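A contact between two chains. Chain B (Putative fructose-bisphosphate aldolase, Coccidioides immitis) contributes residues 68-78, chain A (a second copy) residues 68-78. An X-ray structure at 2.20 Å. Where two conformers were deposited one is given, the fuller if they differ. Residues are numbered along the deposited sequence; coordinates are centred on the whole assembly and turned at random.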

ATOM      1  N   SER B  68      -5.311   6.185   8.591  1.00 26.38           N
ATOM      2  CA  SER B  68      -5.513   4.800   9.010  1.00 26.36           C
ATOM      3  C   SER B  68      -5.062   3.736   7.992  1.00 25.97           C
ATOM      4  O   SER B  68      -5.245   2.538   8.220  1.00 25.60           O
ATOM      5  CB  SER B  68      -6.961   4.596   9.453  1.00 26.44           C
ATOM      6  OG  SER B  68      -7.819   4.517   8.338  1.00 28.87           O
ATOM      7  N   LEU B  69      -4.449   4.150   6.883  1.00 26.08           N
ATOM      8  CA  LEU B  69      -4.259   3.233   5.753  1.00 26.08           C
ATOM      9  C   LEU B  69      -3.211   2.173   5.941  1.00 25.12           C
ATOM     10  O   LEU B  69      -3.477   1.008   5.650  1.00 25.24           O
ATOM     11  CB  LEU B  69      -3.932   3.969   4.454  1.00 27.25           C
ATOM     12  CG  LEU B  69      -5.064   4.357   3.519  1.00 30.26           C
ATOM     13  CD1 LEU B  69      -4.426   4.922   2.239  1.00 30.52           C
ATOM     14  CD2 LEU B  69      -6.057   3.184   3.224  1.00 30.70           C
ATOM     15  N   LEU B  70      -2.007   2.564   6.360  1.00 23.86           N
ATOM     16  CA  LEU B  70      -1.003   1.562   6.727  1.00 23.24           C
ATOM     17  C   LEU B  70      -1.511   0.676   7.856  1.00 21.99           C
ATOM     18  O   LEU B  70      -1.328  -0.552   7.814  1.00 21.77           O
ATOM     19  CB  LEU B  70       0.344   2.182   7.118  1.00 23.30           C
ATOM     20  CG  LEU B  70       1.274   2.470   5.954  1.00 24.55           C
ATOM     21  CD1 LEU B  70       2.456   3.322   6.432  1.00 25.95           C
ATOM     22  CD2 LEU B  70       1.755   1.142   5.400  1.00 24.32           C
ATOM     23  N   VAL B  71      -2.146   1.288   8.860  1.00 20.70           N
ATOM     24  CA  VAL B  71      -2.668   0.507   9.982  1.00 19.65           C
ATOM     25  C   VAL B  71      -3.642  -0.580   9.529  1.00 19.88           C
ATOM     26  O   VAL B  71      -3.477  -1.750   9.895  1.00 19.67           O
ATOM     27  CB  VAL B  71      -3.327   1.385  11.111  1.00 20.34           C
ATOM     28  CG1 VAL B  71      -3.879   0.483  12.225  1.00 17.92           C
ATOM     29  CG2 VAL B  71      -2.330   2.411  11.683  1.00 18.91           C
ATOM     30  N   ARG B  72      -4.657  -0.192   8.748  1.00 20.49           N
ATOM     31  CA  ARG B  72      -5.730  -1.096   8.362  1.00 21.26           C
ATOM     32  C   ARG B  72      -5.231  -2.199   7.467  1.00 21.13           C
ATOM     33  O   ARG B  72      -5.655  -3.340   7.601  1.00 21.07           O
ATOM     34  CB  ARG B  72      -6.876  -0.367   7.627  1.00 22.40           C
ATOM     35  CG  ARG B  72      -7.702   0.619   8.466  1.00 25.57           C
ATOM     36  CD  ARG B  72      -8.297   0.002   9.742  1.00 29.99           C
ATOM     37  NE  ARG B  72      -9.242   0.931  10.371  1.00 31.21           N
ATOM     38  CZ  ARG B  72      -9.853   0.735  11.540  1.00 31.78           C
ATOM     39  NH1 ARG B  72      -9.644  -0.380  12.261  1.00 28.28           N
ATOM     40  NH2 ARG B  72     -10.684   1.673  11.983  1.00 29.32           N
ATOM     41  N   THR B  73      -4.367  -1.836   6.518  1.00 20.93           N
ATOM     42  CA  THR B  73      -3.759  -2.800   5.626  1.00 20.91           C
ATOM     43  C   THR B  73      -2.888  -3.822   6.414  1.00 20.85           C
ATOM     44  O   THR B  73      -3.054  -5.042   6.248  1.00 21.07           O
ATOM     45  CB  THR B  73      -2.976  -2.081   4.511  1.00 21.17           C
ATOM     46  OG1 THR B  73      -3.900  -1.515   3.559  1.00 24.07           O
ATOM     47  CG2 THR B  73      -2.087  -3.037   3.761  1.00 23.35           C
ATOM     48  N   ALA B  74      -1.986  -3.334   7.273  1.00 19.53           N
ATOM     49  CA  ALA B  74      -1.147  -4.221   8.061  1.00 19.16           C
ATOM     50  C   ALA B  74      -2.022  -5.139   8.899  1.00 19.50           C
ATOM     51  O   ALA B  74      -1.764  -6.345   8.960  1.00 18.64           O
ATOM     52  CB  ALA B  74      -0.170  -3.443   8.938  1.00 19.32           C
ATOM     53  N   ALA B  75      -3.083  -4.570   9.487  1.00 19.65           N
ATOM     54  CA  ALA B  75      -4.016  -5.319  10.317  1.00 20.73           C
ATOM     55  C   ALA B  75      -4.675  -6.460   9.555  1.00 21.51           C
ATOM     56  O   ALA B  75      -4.702  -7.584  10.039  1.00 21.59           O
ATOM     57  CB  ALA B  75      -5.093  -4.394  10.905  1.00 19.85           C
ATOM     58  N   SER B  76      -5.230  -6.184   8.384  1.00 23.04           N
ATOM     59  CA  SER B  76      -5.922  -7.261   7.667  1.00 25.05           C
ATOM     60  C   SER B  76      -4.936  -8.239   7.031  1.00 25.21           C
ATOM     61  O   SER B  76      -5.242  -9.431   6.888  1.00 26.00           O
ATOM     62  CB  SER B  76      -6.891  -6.721   6.625  1.00 25.53           C
ATOM     63  OG  SER B  76      -6.199  -6.573   5.424  1.00 27.41           O
ATOM     64  N   ALA B  77      -3.761  -7.751   6.649  1.00 25.34           N
ATOM     65  CA  ALA B  77      -2.676  -8.665   6.225  1.00 25.61           C
ATOM     66  C   ALA B  77      -2.259  -9.663   7.349  1.00 25.35           C
ATOM     67  O   ALA B  77      -2.128 -10.850   7.095  1.00 24.44           O
ATOM     68  CB  ALA B  77      -1.472  -7.893   5.752  1.00 25.14           C
ATOM     69  N   CYS B  78      -2.051  -9.198   8.579  1.00 25.23           N
ATOM     70  CA  CYS B  78      -1.636 -10.137   9.603  0.60 25.57           C
ATOM     71  C   CYS B  78      -2.738 -11.104   9.967  1.00 26.29           C
ATOM     72  O   CYS B  78      -2.469 -12.281  10.226  1.00 26.61           O
ATOM     73  CB  CYS B  78      -1.065  -9.451  10.841  0.60 25.27           C
ATOM     74  SG  CYS B  78      -2.158  -8.492  11.890  0.50 25.29           S
TER
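Chain A, residues 68-78: SLLVRTAASAC

Chain A meets chain B with the same segment of sequence, residues 68-78. In chain A this segment is a helix from Leu69(A) to Cys78(A), and the helix continues beyond it. Phi lies between -50° and -70° throughout the helical part, with psi between -38° and -52°. Regular i to i+4 backbone hydrogen bonds hold it, such as Ala77(A) N to Thr73(A) O at 2.9 Å. The matching segment of chain B is helical over the same residues.

The two helices run in roughly opposite directions. Their N-to-C directions make an angle of 140°, and their axes approach to 9.9 Å. The register centres on Thr73, where the CA atoms of Thr73(B) and Thr73(A) are 6.0 Å apart. Because the helices are oppositely directed about this point, Leu69 of each chain comes to lie near Ala77 of the other. The two segments together bury 329 Å².

Leu69(B) is the residue most covered, with 73 Å² under chain A. Its CA-to-CB bond points toward chain A. Leu69(B) CD1 packs against Ala77(A) CB at 3.8 Å. Leu69(B) CD2 lies 3.7 Å from Thr73(A) O and 4.0 Å from Ser76(A) OG. The leucine thus rests along one turn of the chain A helix, from Thr73(A) to Ala77(A). Its chi1 of -92° lies between wells.

Thr73(B) follows with 63 Å². Its chi1 is in the m well, as is that of Thr73(A). The two hydroxyls meet at the middle of the contact, with Thr73(B) OG1 and Thr73(A) OG1 hydrogen-bonded at 2.6 Å. Thr73(A) OG1 donates to Leu69(A) O, 2.6 Å away, within its own helix, so this hydroxyl is tied to its own helix as well as to its partner across the contact. The methyl of Thr73(B) faces a different neighbour: Thr73(B) CG2 is 3.3 Å from Leu69(A) CD2, a close approach for two carbons.

Leu69(A) gives up 56 Å² and repeats the role of Leu69(B), though not exactly. Its CA-to-CB bond points sideways, but the end of the side chain comes nearer to chain B. Besides touching Thr73(B), Leu69(A) CD2 lies 4.2 Å from Ala77(B) CB, a looser fit than the 3.8 Å between Leu69(B) CD1 and Ala77(A) CB.

Leu70(A), Val71(A), Ala74(A) and Ala75(A) make no contact with this stretch of chain B.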

ATOM      1  N   SER A  68      -4.103  -9.444  -2.651  1.00 31.72           N
ATOM      2  CA  SER A  68      -5.154  -8.439  -2.501  1.00 31.47           C
ATOM      3  C   SER A  68      -4.706  -7.162  -1.761  1.00 30.58           C
ATOM      4  O   SER A  68      -5.501  -6.244  -1.611  1.00 30.39           O
ATOM      5  CB  SER A  68      -6.466  -9.049  -1.931  1.00 31.64           C
ATOM      6  OG  SER A  68      -6.339  -9.413  -0.564  1.00 33.33           O
ATOM      7  N   LEU A  69      -3.431  -7.070  -1.377  1.00 30.01           N
ATOM      8  CA  LEU A  69      -2.950  -5.913  -0.587  1.00 29.47           C
ATOM      9  C   LEU A  69      -3.044  -4.514  -1.195  1.00 27.79           C
ATOM     10  O   LEU A  69      -3.512  -3.602  -0.534  1.00 27.59           O
ATOM     11  CB  LEU A  69      -1.509  -6.106  -0.079  1.00 30.80           C
ATOM     12  CG  LEU A  69      -1.460  -6.619   1.362  1.00 32.82           C
ATOM     13  CD1 LEU A  69      -0.090  -6.326   1.960  1.00 33.85           C
ATOM     14  CD2 LEU A  69      -2.558  -5.924   2.155  1.00 35.02           C
ATOM     15  N   LEU A  70      -2.535  -4.311  -2.405  1.00 25.47           N
ATOM     16  CA  LEU A  70      -2.648  -2.987  -3.014  1.00 22.95           C
ATOM     17  C   LEU A  70      -4.083  -2.716  -3.391  1.00 21.74           C
ATOM     18  O   LEU A  70      -4.557  -1.578  -3.286  1.00 21.00           O
ATOM     19  CB  LEU A  70      -1.756  -2.877  -4.252  1.00 22.22           C
ATOM     20  CG  LEU A  70      -0.321  -2.528  -3.928  1.00 21.16           C
ATOM     21  CD1 LEU A  70       0.583  -2.748  -5.120  1.00 19.72           C
ATOM     22  CD2 LEU A  70      -0.259  -1.061  -3.451  1.00 19.75           C
ATOM     23  N   VAL A  71      -4.771  -3.758  -3.861  1.00 20.32           N
ATOM     24  CA  VAL A  71      -6.165  -3.619  -4.280  1.00 19.49           C
ATOM     25  C   VAL A  71      -6.977  -3.107  -3.076  1.00 20.94           C
ATOM     26  O   VAL A  71      -7.708  -2.118  -3.201  1.00 20.85           O
ATOM     27  CB  VAL A  71      -6.738  -4.946  -4.819  1.00 18.87           C
ATOM     28  CG1 VAL A  71      -8.229  -4.859  -5.106  1.00 19.67           C
ATOM     29  CG2 VAL A  71      -6.011  -5.385  -6.035  1.00 18.48           C
ATOM     30  N   ARG A  72      -6.808  -3.767  -1.919  1.00 21.70           N
ATOM     31  CA  ARG A  72      -7.565  -3.474  -0.703  1.00 22.83           C
ATOM     32  C   ARG A  72      -7.207  -2.090  -0.142  1.00 23.64           C
ATOM     33  O   ARG A  72      -8.084  -1.323   0.231  1.00 24.45           O
ATOM     34  CB  ARG A  72      -7.320  -4.558   0.364  1.00 22.59           C
ATOM     35  N   THR A  73      -5.919  -1.789  -0.080  1.00 24.11           N
ATOM     36  CA  THR A  73      -5.444  -0.464   0.314  1.00 24.05           C
ATOM     37  C   THR A  73      -6.032   0.623  -0.579  1.00 23.59           C
ATOM     38  O   THR A  73      -6.571   1.588  -0.084  1.00 23.52           O
ATOM     39  CB  THR A  73      -3.922  -0.377   0.233  1.00 23.92           C
ATOM     40  OG1 THR A  73      -3.357  -1.469   0.975  1.00 23.88           O
ATOM     41  CG2 THR A  73      -3.422   0.955   0.805  1.00 23.29           C
ATOM     42  N   ALA A  74      -5.937   0.449  -1.898  1.00 23.71           N
ATOM     43  CA  ALA A  74      -6.466   1.453  -2.864  1.00 22.75           C
ATOM     44  C   ALA A  74      -7.977   1.566  -2.814  1.00 22.43           C
ATOM     45  O   ALA A  74      -8.519   2.677  -2.887  1.00 22.15           O
ATOM     46  CB  ALA A  74      -5.995   1.163  -4.301  1.00 21.57           C
ATOM     47  N   ALA A  75      -8.667   0.430  -2.706  1.00 22.21           N
ATOM     48  CA  ALA A  75     -10.148   0.470  -2.721  1.00 23.17           C
ATOM     49  C   ALA A  75     -10.632   1.220  -1.487  1.00 24.02           C
ATOM     50  O   ALA A  75     -11.580   2.031  -1.544  1.00 24.14           O
ATOM     51  CB  ALA A  75     -10.755  -0.930  -2.749  1.00 23.25           C
ATOM     52  N   SER A  76      -9.949   0.960  -0.381  1.00 24.00           N
ATOM     53  CA  SER A  76     -10.282   1.586   0.876  1.00 26.23           C
ATOM     54  C   SER A  76      -9.981   3.091   0.844  1.00 25.51           C
ATOM     55  O   SER A  76     -10.844   3.893   1.184  1.00 26.90           O
ATOM     56  CB  SER A  76      -9.540   0.872   2.018  1.00 26.14           C
ATOM     57  OG  SER A  76      -9.699   1.611   3.193  1.00 31.24           O
ATOM     58  N   ALA A  77      -8.781   3.475   0.405  1.00 24.92           N
ATOM     59  CA  ALA A  77      -8.469   4.889   0.206  1.00 24.87           C
ATOM     60  C   ALA A  77      -9.546   5.603  -0.640  1.00 25.14           C
ATOM     61  O   ALA A  77      -9.902   6.748  -0.336  1.00 24.03           O
ATOM     62  CB  ALA A  77      -7.085   5.061  -0.426  1.00 24.35           C
ATOM     63  N   CYS A  78     -10.044   4.929  -1.688  1.00 24.80           N
ATOM     64  CA  CYS A  78     -11.088   5.477  -2.564  1.00 25.84           C
ATOM     65  C   CYS A  78     -12.348   5.844  -1.794  1.00 27.32           C
ATOM     66  O   CYS A  78     -12.857   6.961  -1.942  1.00 27.72           O
ATOM     67  CB  CYS A  78     -11.476   4.483  -3.693  1.00 25.16           C
ATOM     68  SG  CYS A  78     -10.303   4.362  -5.004  0.76 26.01           S
TER